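Local coordinates for ABC transporter, solute-binding protein (Staphylococcus aureus, PDB 6LKK) that binds glucose 6-phosphate in the cleft of a solute-binding-protein fold and takes part in two-component signal transduction as a sugar-phosphate sensor, at residues Phe95-Thr100 against Thr211-Asp216; Ile204-Glu209 against Lys271-Ile276. All coordinates share one frame; numbering follows the deposited sequence.

Interaction 1 of 2, residues Phe95-Thr100 against Thr211-Asp216; sequences FLLMPT and TMLNVD. With G6P (6-O-phosphono-alpha-D-glucopyranose), chain B.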
loop_
_atom_site.group_PDB
_atom_site.type_symbol
_atom_site.label_atom_id
_atom_site.label_comp_id
_atom_site.label_asym_id
_atom_site.label_seq_id
_atom_site.Cartn_x
_atom_site.Cartn_y
_atom_site.Cartn_z
ATOM N N PHE A 95 -4.429 -8.660 -4.718
ATOM C CA PHE A 95 -4.089 -8.022 -5.985
ATOM C C PHE A 95 -2.585 -7.874 -6.184
ATOM O O PHE A 95 -2.058 -8.256 -7.233
ATOM C CB PHE A 95 -4.771 -6.654 -6.064
ATOM C CG PHE A 95 -4.304 -5.800 -7.210
ATOM C CD1 PHE A 95 -4.343 -6.276 -8.510
ATOM C CD2 PHE A 95 -3.840 -4.511 -6.986
ATOM C CE1 PHE A 95 -3.920 -5.494 -9.563
ATOM C CE2 PHE A 95 -3.414 -3.722 -8.035
ATOM C CZ PHE A 95 -3.456 -4.212 -9.326
ATOM N N LEU A 96 -1.886 -7.309 -5.198
ATOM C CA LEU A 96 -0.450 -7.082 -5.300
ATOM C C LEU A 96 0.176 -7.207 -3.921
ATOM O O LEU A 96 -0.495 -7.057 -2.897
ATOM C CB LEU A 96 -0.119 -5.699 -5.878
ATOM C CG LEU A 96 -0.305 -5.426 -7.371
ATOM C CD1 LEU A 96 0.100 -3.987 -7.657
ATOM C CD2 LEU A 96 0.497 -6.389 -8.240
ATOM N N LEU A 97 1.478 -7.477 -3.910
ATOM C CA LEU A 97 2.279 -7.455 -2.694
ATOM C C LEU A 97 3.093 -6.169 -2.682
ATOM O O LEU A 97 3.810 -5.879 -3.644
ATOM C CB LEU A 97 3.206 -8.669 -2.623
ATOM C CG LEU A 97 2.525 -10.029 -2.789
ATOM C CD1 LEU A 97 3.557 -11.139 -2.789
ATOM C CD2 LEU A 97 1.499 -10.253 -1.694
ATOM N N MET A 98 2.974 -5.399 -1.604
ATOM C CA MET A 98 3.616 -4.088 -1.515
ATOM C C MET A 98 4.427 -4.001 -0.233
ATOM O O MET A 98 3.859 -3.775 0.852
ATOM C CB MET A 98 2.589 -2.965 -1.569
ATOM C CG MET A 98 3.205 -1.587 -1.746
ATOM S SD MET A 98 3.926 -1.359 -3.376
ATOM C CE MET A 98 2.433 -1.240 -4.352
ATOM N N PRO A 99 5.744 -4.169 -0.301
ATOM C CA PRO A 99 6.569 -3.911 0.882
ATOM C C PRO A 99 6.482 -2.451 1.293
ATOM O O PRO A 99 6.504 -1.546 0.455
ATOM C CB PRO A 99 7.985 -4.279 0.419
ATOM C CG PRO A 99 7.792 -5.163 -0.758
ATOM C CD PRO A 99 6.542 -4.687 -1.424
ATOM N N THR A 100 6.363 -2.226 2.597
ATOM C CA THR A 100 6.621 -0.908 3.142
ATOM C C THR A 100 8.126 -0.734 3.304
ATOM O O THR A 100 8.864 -1.706 3.486
ATOM C CB THR A 100 5.902 -0.717 4.478
ATOM O OG1 THR A 100 6.360 -1.692 5.421
ATOM C CG2 THR A 100 4.399 -0.860 4.296
ATOM N N THR A 211 10.261 -5.974 7.976
ATOM C CA THR A 211 9.584 -5.177 6.965
ATOM C C THR A 211 8.149 -5.665 6.811
ATOM O O THR A 211 7.915 -6.857 6.592
ATOM C CB THR A 211 10.333 -5.277 5.635
ATOM O OG1 THR A 211 11.663 -4.767 5.800
ATOM C CG2 THR A 211 9.623 -4.503 4.538
ATOM N N MET A 212 7.195 -4.747 6.933
ATOM C CA MET A 212 5.793 -5.092 6.739
ATOM C C MET A 212 5.507 -5.305 5.256
ATOM O O MET A 212 5.876 -4.475 4.419
ATOM C CB MET A 212 4.898 -3.985 7.297
ATOM C CG MET A 212 3.405 -4.248 7.180
ATOM S SD MET A 212 2.879 -5.733 8.051
ATOM C CE MET A 212 3.346 -5.295 9.718
ATOM N N LEU A 213 4.843 -6.415 4.928
ATOM C CA LEU A 213 4.422 -6.699 3.559
ATOM C C LEU A 213 2.916 -6.489 3.463
ATOM O O LEU A 213 2.137 -7.246 4.050
ATOM C CB LEU A 213 4.796 -8.119 3.142
ATOM C CG LEU A 213 4.474 -8.479 1.687
ATOM C CD1 LEU A 213 5.318 -7.661 0.722
ATOM C CD2 LEU A 213 4.673 -9.964 1.439
ATOM N N ASN A 214 2.511 -5.465 2.720
ATOM C CA ASN A 214 1.097 -5.224 2.481
ATOM C C ASN A 214 0.591 -6.166 1.399
ATOM O O ASN A 214 1.196 -6.282 0.330
ATOM C CB ASN A 214 0.854 -3.780 2.045
ATOM C CG ASN A 214 1.296 -2.770 3.075
ATOM O OD1 ASN A 214 1.561 -3.111 4.227
ATOM N ND2 ASN A 214 1.368 -1.507 2.666
ATOM N N VAL A 215 -0.526 -6.829 1.669
ATOM C CA VAL A 215 -1.260 -7.562 0.649
ATOM C C VAL A 215 -2.381 -6.635 0.193
ATOM O O VAL A 215 -3.415 -6.513 0.857
ATOM C CB VAL A 215 -1.791 -8.899 1.170
ATOM C CG1 VAL A 215 -2.443 -9.686 0.039
ATOM C CG2 VAL A 215 -0.664 -9.712 1.799
ATOM N N ASP A 216 -2.159 -5.949 -0.926
ATOM C CA ASP A 216 -3.168 -5.058 -1.480
ATOM C C ASP A 216 -4.324 -5.871 -2.051
ATOM O O ASP A 216 -4.136 -6.974 -2.569
ATOM C CB ASP A 216 -2.560 -4.171 -2.567
ATOM C CG ASP A 216 -1.515 -3.207 -2.029
ATOM O OD1 ASP A 216 -1.301 -3.162 -0.797
ATOM O OD2 ASP A 216 -0.906 -2.485 -2.848
HETATM C C1 G6P B . -0.129 1.344 0.993
HETATM C C2 G6P B . -0.642 0.242 0.034
HETATM C C3 G6P B . -1.002 0.720 -1.323
HETATM C C4 G6P B . -1.610 2.050 -1.273
HETATM C C5 G6P B . -0.560 3.060 -0.822
HETATM C C6 G6P B . -1.181 4.405 -0.616
HETATM O O1 G6P B . 1.083 0.955 1.565
HETATM O O2 G6P B . 0.346 -0.795 -0.096
HETATM O O3 G6P B . -1.982 -0.237 -1.919
HETATM O O4 G6P B . -2.083 2.438 -2.587
HETATM O O5 G6P B . 0.095 2.684 0.445
HETATM O O6 G6P B . -2.208 4.287 0.343
HETATM P P G6P B . -2.254 5.353 1.654
HETATM O O1P G6P B . -3.523 5.071 2.437
HETATM O O2P G6P B . -2.263 6.809 1.148
HETATM O O3P G6P B . -1.069 5.124 2.519
HETATM O O HOH W 1 8.186 -2.093 7.269
#

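Interaction 2 of 2, residues Ile204-Glu209 against Lys271-Ile276; sequences IVYPIE and KNIPLI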
loop_
_atom_site.group_PDB
_atom_site.type_symbol
_atom_site.label_atom_id
_atom_site.label_comp_id
_atom_site.label_asym_id
_atom_site.label_seq_id
_atom_site.Cartn_x
_atom_site.Cartn_y
_atom_site.Cartn_z
ATOM N N ILE A 204 16.314 3.307 -0.974
ATOM C CA ILE A 204 15.230 2.467 -0.475
ATOM C C ILE A 204 15.819 1.504 0.545
ATOM O O ILE A 204 16.773 0.774 0.245
ATOM C CB ILE A 204 14.536 1.719 -1.623
ATOM C CG1 ILE A 204 14.001 2.730 -2.647
ATOM C CG2 ILE A 204 13.406 0.847 -1.090
ATOM C CD1 ILE A 204 13.482 2.113 -3.928
ATOM N N VAL A 205 15.264 1.513 1.754
ATOM C CA VAL A 205 15.763 0.711 2.866
ATOM C C VAL A 205 14.646 -0.206 3.337
ATOM O O VAL A 205 13.551 0.257 3.686
ATOM C CB VAL A 205 16.273 1.591 4.018
ATOM C CG1 VAL A 205 16.631 0.739 5.235
ATOM C CG2 VAL A 205 17.479 2.401 3.570
ATOM N N TYR A 206 14.926 -1.506 3.355
ATOM C CA TYR A 206 14.015 -2.483 3.922
ATOM C C TYR A 206 14.435 -2.734 5.362
ATOM O O TYR A 206 15.479 -3.365 5.589
ATOM C CB TYR A 206 14.050 -3.776 3.111
ATOM C CG TYR A 206 13.672 -3.569 1.657
ATOM C CD1 TYR A 206 14.626 -3.210 0.709
ATOM C CD2 TYR A 206 12.357 -3.715 1.236
ATOM C CE1 TYR A 206 14.278 -3.008 -0.618
ATOM C CE2 TYR A 206 12.002 -3.514 -0.088
ATOM C CZ TYR A 206 12.967 -3.165 -1.010
ATOM O OH TYR A 206 12.625 -2.970 -2.331
ATOM N N PRO A 207 13.685 -2.259 6.359
ATOM C CA PRO A 207 14.209 -2.254 7.735
ATOM C C PRO A 207 14.608 -3.643 8.212
ATOM O O PRO A 207 13.835 -4.600 8.122
ATOM C CB PRO A 207 13.049 -1.679 8.562
ATOM C CG PRO A 207 11.862 -1.636 7.660
ATOM C CD PRO A 207 12.365 -1.617 6.261
ATOM N N ILE A 208 15.832 -3.740 8.743
ATOM C CA ILE A 208 16.371 -5.029 9.160
ATOM C C ILE A 208 15.582 -5.631 10.316
ATOM O O ILE A 208 15.583 -6.855 10.486
ATOM C CB ILE A 208 17.864 -4.903 9.528
ATOM C CG1 ILE A 208 18.082 -3.873 10.641
ATOM C CG2 ILE A 208 18.683 -4.531 8.294
ATOM C CD1 ILE A 208 19.491 -3.882 11.217
ATOM N N GLU A 209 14.900 -4.812 11.121
ATOM C CA GLU A 209 14.138 -5.345 12.246
ATOM C C GLU A 209 12.886 -6.092 11.810
ATOM O O GLU A 209 12.300 -6.813 12.623
ATOM C CB GLU A 209 13.724 -4.230 13.206
ATOM C CG GLU A 209 14.874 -3.428 13.785
ATOM C CD GLU A 209 15.260 -2.245 12.923
ATOM O OE1 GLU A 209 14.747 -2.137 11.787
ATOM O OE2 GLU A 209 16.075 -1.418 13.386
ATOM N N LYS A 271 12.553 -12.726 -1.177
ATOM C CA LYS A 271 13.439 -13.648 -0.479
ATOM C C LYS A 271 14.602 -12.934 0.198
ATOM O O LYS A 271 15.225 -13.508 1.097
ATOM C CB LYS A 271 13.968 -14.710 -1.448
ATOM C CG LYS A 271 15.048 -14.228 -2.406
ATOM C CD LYS A 271 15.445 -15.330 -3.380
ATOM C CE LYS A 271 16.660 -14.942 -4.211
ATOM N NZ LYS A 271 16.341 -13.911 -5.239
ATOM N N ASN A 272 14.903 -11.701 -0.208
ATOM C CA ASN A 272 15.983 -10.918 0.379
ATOM C C ASN A 272 15.470 -9.796 1.272
ATOM O O ASN A 272 16.257 -8.938 1.687
ATOM C CB ASN A 272 16.871 -10.341 -0.725
ATOM C CG ASN A 272 17.455 -11.415 -1.621
ATOM O OD1 ASN A 272 17.283 -11.385 -2.840
ATOM N ND2 ASN A 272 18.150 -12.374 -1.018
ATOM N N ILE A 273 14.180 -9.777 1.573
ATOM C CA ILE A 273 13.585 -8.784 2.466
ATOM C C ILE A 273 13.328 -9.457 3.808
ATOM O O ILE A 273 12.741 -10.548 3.835
ATOM C CB ILE A 273 12.277 -8.211 1.885
ATOM C CG1 ILE A 273 12.565 -7.437 0.597
ATOM C CG2 ILE A 273 11.575 -7.322 2.912
ATOM C CD1 ILE A 273 11.321 -6.987 -0.156
ATOM N N PRO A 274 13.749 -8.863 4.933
ATOM C CA PRO A 274 13.420 -9.455 6.234
ATOM C C PRO A 274 11.981 -9.177 6.625
ATOM O O PRO A 274 11.684 -8.182 7.292
ATOM C CB PRO A 274 14.413 -8.784 7.189
ATOM C CG PRO A 274 14.694 -7.468 6.571
ATOM C CD PRO A 274 14.565 -7.643 5.075
ATOM N N LEU A 275 11.079 -10.057 6.209
ATOM C CA LEU A 275 9.659 -9.841 6.426
ATOM C C LEU A 275 9.287 -10.125 7.873
ATOM O O LEU A 275 9.820 -11.044 8.499
ATOM C CB LEU A 275 8.843 -10.736 5.496
ATOM C CG LEU A 275 9.070 -10.503 4.006
ATOM C CD1 LEU A 275 8.383 -11.581 3.191
ATOM C CD2 LEU A 275 8.563 -9.128 3.609
ATOM N N ILE A 276 8.372 -9.323 8.404
ATOM C CA ILE A 276 7.771 -9.628 9.697
ATOM C C ILE A 276 6.944 -10.892 9.497
ATOM O O ILE A 276 6.003 -10.883 8.690
ATOM C CB ILE A 276 6.902 -8.472 10.214
ATOM C CG1 ILE A 276 7.727 -7.193 10.334
ATOM C CG2 ILE A 276 6.301 -8.827 11.569
ATOM C CD1 ILE A 276 6.893 -5.950 10.417
#

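Interaction 1 of 2, residues Phe95-Thr100 against Thr211-Asp216
Strand 95-100 runs antiparallel to residues 213-216, the strand axes 4.5 Å apart at an angle of 152°, and a classic beta bulge interrupts the pairing where Phe95 and Leu96 both face Asp216. Met98 and Asn214 form a hydrogen-bonded pair: Met98 N reaches Asn214 O at 2.8 Å, in the carbonyl plane, whereas Asn214 N meets Met98 O from above the carbonyl plane. At the other end Thr100 N points almost along the C=O axis of Met212 (N to O 2.9 Å), and one water bridges Thr100 OG1 and Met212 N. On one face, Leu213 CD1 lies alongside the Pro99 ring, 3.8 Å from CG. The other face carries Asn214 and Asp216, both with CG beside the backbone N. Asn214 ND2 donates nearly straight (170°) to sugar O2 at 3.0 Å, its OD1 being held by Gln142. The Asp216 carboxylate accepts from two sugar hydroxyls, one on each oxygen: O2 on OD1 and O3 on OD2 at 2.7 Å, where Tyr9 OH is bonded as well. Met98, its chain bent at chi2 and chi3, brings CG to 3.4 Å from sugar O2. The antiparallel pair forms one wall of the glucose 6-phosphate site in a periplasmic-binding-protein-type fold.

Interaction 2 of 2, residues Ile204-Glu209 against Lys271-Ile276
The phenol ring of Tyr206 and the branched chain of Ile273 cross obliquely, with the isoleucine laid over one face of the ring. Ile273 CG1 stands 4.2 Å from the centroid of the Tyr206 ring, 25° off its normal, which makes a CH-pi contact displaced toward the rim. The displacement favours the CD2-CE2 side: Ile273 CD1 comes to 3.5 Å from Tyr206 CE2, and CG1 lies 3.8 Å from Tyr206 CD2. The torsions account for this reach. Tyr206 CG sits beside its own backbone N (chi1 -59°), and the chain of Ile273 is extended beyond CG1 (chi2 172°), so that the terminal methyl is carried along the ring. At the far end of the tyrosine the hydroxyl is engaged by Glu189 and by the backbone N of Glu268, two polar partners that hold the tip of the side chain in place.

Pro274 lies next to Ile273, and its ring meets mainly backbone of residues 207-208. Its CG touches Pro207 O at 3.4 Å and Ile208 CA at 3.9 Å, while Pro274 CD makes a looser approach to Tyr206 CB. No hydrogen bond joins the two segments, so the fit between them rests on apolar packing. Pro274 is also the centre of an inverse gamma turn, a tight bend in the backbone where its ring meets the other segment. The whole is a loop-on-loop packing, in which the chain leaving strand 202-205 is covered by the long connection between strand 253-254 and helix 286-293, with the side chain of Tyr206 about 12 Å from the bound sugar phosphate.

Interaction 1 lies near the centre of the chain; interaction 2, about 12 Å away between centres, lies further out, still largely buried, with Ile208 exposed and Pro274 partly so at its edge. The former combines backbone hydrogen bonding with polar groups turned to the ligand; the latter relies on apolar packing. Thr211 joins them directly: its N lies 2.7 Å from Pro274 O and its O 3.1 Å from Ile276 N, both probable hydrogen bonds, while Thr211 CB packs on Ile273 CG2. Strands 202-205 and 213-221 follow each other in the chain and both pair with strand 92-105, so the loop packing of 271-276 adjoins the same sheet that carries the sugar-binding strand pair.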